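Local coordinates for protein ubiquinone biosynthesis accessory factor UbiJ (Escherichia coli, PDB 6H6O) that is required for aerobic ubiquinone biosynthesis, binding hydrophobic intermediates through its SCP2 domain and stabilising the Ubi complex, at residues 96-99 / 100-104. Sequence-based numbering, arbitrary orientation.
Sequences QQLT and ALIRS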
ATOM      1  N   GLN A  96     -13.290   4.962  18.669  1.00 37.70           N
ATOM      2  CA  GLN A  96     -14.672   5.352  18.355  1.00 38.01           C
ATOM      3  C   GLN A  96     -15.016   4.931  16.934  1.00 38.62           C
ATOM      4  O   GLN A  96     -16.027   4.258  16.707  1.00 38.04           O
ATOM      5  CB  GLN A  96     -14.852   6.867  18.417  1.00 40.65           C
ATOM      6  CG  GLN A  96     -14.578   7.527  19.739  1.00 63.68           C
ATOM      7  CD  GLN A  96     -15.157   8.904  19.636  1.00 87.43           C
ATOM      8  OE1 GLN A  96     -14.517   9.846  19.155  1.00 83.51           O
ATOM      9  NE2 GLN A  96     -16.427   9.023  19.982  1.00 81.24           N
ATOM     10  N   GLN A  97     -14.175   5.369  15.979  1.00 32.94           N
ATOM     11  CA  GLN A  97     -14.288   5.067  14.564  1.00 32.33           C
ATOM     12  C   GLN A  97     -14.197   3.568  14.364  1.00 33.35           C
ATOM     13  O   GLN A  97     -14.947   3.022  13.552  1.00 32.92           O
ATOM     14  CB  GLN A  97     -13.191   5.792  13.766  1.00 33.77           C
ATOM     15  CG  GLN A  97     -13.536   7.241  13.428  1.00 51.88           C
ATOM     16  CD  GLN A  97     -14.564   7.331  12.321  1.00 73.20           C
ATOM     17  OE1 GLN A  97     -15.774   7.400  12.567  1.00 69.64           O
ATOM     18  NE2 GLN A  97     -14.106   7.301  11.074  1.00 64.30           N
ATOM     19  N   LEU A  98     -13.320   2.890  15.142  1.00 27.25           N
ATOM     20  CA  LEU A  98     -13.184   1.444  15.044  1.00 24.65           C
ATOM     21  C   LEU A  98     -14.496   0.758  15.451  1.00 28.72           C
ATOM     22  O   LEU A  98     -14.947  -0.138  14.732  1.00 27.32           O
ATOM     23  CB  LEU A  98     -11.969   0.939  15.862  1.00 23.34           C
ATOM     24  CG  LEU A  98     -11.745  -0.573  15.958  1.00 25.94           C
ATOM     25  CD1 LEU A  98     -11.455  -1.186  14.587  1.00 24.24           C
ATOM     26  CD2 LEU A  98     -10.630  -0.896  16.953  1.00 27.86           C
ATOM     27  N   THR A  99     -15.134   1.217  16.550  1.00 25.15           N
ATOM     28  CA  THR A  99     -16.408   0.662  17.023  1.00 25.69           C
ATOM     29  C   THR A  99     -17.510   0.866  15.969  1.00 28.22           C
ATOM     30  O   THR A  99     -18.269  -0.067  15.702  1.00 26.37           O
ATOM     31  CB  THR A  99     -16.806   1.251  18.404  1.00 34.89           C
ATOM     32  OG1 THR A  99     -15.661   1.280  19.254  1.00 34.52           O
ATOM     33  CG2 THR A  99     -17.900   0.449  19.086  1.00 32.81           C
ATOM     34  N   ALA A 100     -17.574   2.073  15.364  1.00 25.78           N
ATOM     35  CA  ALA A 100     -18.549   2.395  14.317  1.00 27.27           C
ATOM     36  C   ALA A 100     -18.329   1.511  13.086  1.00 30.03           C
ATOM     37  O   ALA A 100     -19.305   1.025  12.517  1.00 28.64           O
ATOM     38  CB  ALA A 100     -18.464   3.865  13.942  1.00 28.52           C
ATOM     39  N   LEU A 101     -17.046   1.252  12.716  1.00 26.78           N
ATOM     40  CA  LEU A 101     -16.711   0.402  11.563  1.00 26.85           C
ATOM     41  C   LEU A 101     -17.091  -1.049  11.795  1.00 26.68           C
ATOM     42  O   LEU A 101     -17.569  -1.709  10.872  1.00 25.26           O
ATOM     43  CB  LEU A 101     -15.241   0.547  11.154  1.00 27.18           C
ATOM     44  CG  LEU A 101     -14.876   1.933  10.556  1.00 33.58           C
ATOM     45  CD1 LEU A 101     -13.414   2.183  10.554  1.00 33.99           C
ATOM     46  CD2 LEU A 101     -15.490   2.161   9.172  1.00 37.93           C
ATOM     47  N   ILE A 102     -16.922  -1.539  13.035  1.00 23.06           N
ATOM     48  CA  ILE A 102     -17.321  -2.902  13.387  1.00 23.88           C
ATOM     49  C   ILE A 102     -18.857  -3.003  13.357  1.00 27.23           C
ATOM     50  O   ILE A 102     -19.400  -3.928  12.747  1.00 26.05           O
ATOM     51  CB  ILE A 102     -16.694  -3.368  14.730  1.00 26.98           C
ATOM     52  CG1 ILE A 102     -15.162  -3.552  14.567  1.00 26.45           C
ATOM     53  CG2 ILE A 102     -17.349  -4.676  15.223  1.00 28.86           C
ATOM     54  CD1 ILE A 102     -14.322  -3.523  15.910  1.00 27.50           C
ATOM     55  N   ARG A 103     -19.554  -2.008  13.960  1.00 25.20           N
ATOM     56  CA  ARG A 103     -21.020  -1.950  13.977  1.00 26.80           C
ATOM     57  C   ARG A 103     -21.619  -1.914  12.556  1.00 29.67           C
ATOM     58  O   ARG A 103     -22.585  -2.624  12.283  1.00 30.29           O
ATOM     59  CB  ARG A 103     -21.501  -0.745  14.808  1.00 31.83           C
ATOM     60  CG  ARG A 103     -23.008  -0.737  15.047  1.00 49.03           C
ATOM     61  CD  ARG A 103     -23.478   0.470  15.844  1.00 61.00           C
ATOM     62  NE  ARG A 103     -22.960   0.477  17.211  1.00 70.44           N
ATOM     63  CZ  ARG A 103     -23.564  -0.080  18.257  1.00 88.84           C
ATOM     64  NH1 ARG A 103     -23.002  -0.032  19.454  1.00 77.82           N
ATOM     65  NH2 ARG A 103     -24.729  -0.703  18.108  1.00 75.47           N
ATOM     66  N   SER A 104     -21.030  -1.116  11.648  1.00 23.97           N
ATOM     67  CA  SER A 104     -21.538  -1.008  10.282  1.00 24.53           C
ATOM     68  C   SER A 104     -21.204  -2.225   9.392  1.00 27.20           C
ATOM     69  O   SER A 104     -21.739  -2.334   8.288  1.00 27.65           O
ATOM     70  CB  SER A 104     -21.027   0.277   9.632  1.00 27.45           C
ATOM     71  OG  SER A 104     -19.626   0.196   9.420  1.00 29.37           O
TER
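Ile102 lays its CD1 against the branch point of Leu98 one helical turn earlier, 3.9 Å from Leu98 CG, and the same methyl also meets Leu98 CD1. The two side chains meet at a slant. With CG1 beside its own backbone N (chi1 -69°), Ile102 reaches back along the helix, and CG1 passes 3.4 Å from Leu98 O, the acceptor of the Ile102 N-H (N to O 3.0 Å). One residue earlier, Leu101 CG lies 3.2 Å from Gln97 O, which also accepts the Leu101 N-H. Beyond the helix, Leu101 packs on Val88 and Leu92, and an alanine here would probably open a gap beside these two and strip the Gln97 carbonyl of part of its apolar cover. On the more exposed flank, Arg103 N bonds to Thr99 O at 2.9 Å (165° at the hydrogen), while the Thr99 hydroxyl turns back to Arg95 O. Leu98 and Ile102 both touch Leu107 of strand 107-111; Leu98 also reaches Val120 and Ile102 Ile113, both on helix 113-128. Such i to i+4 pairing marks the apolar face of an amphipathic alpha-helix, here helix 95-104 of the SCP2 domain, packed beside strand 107-111, outermost in this chain's sheet.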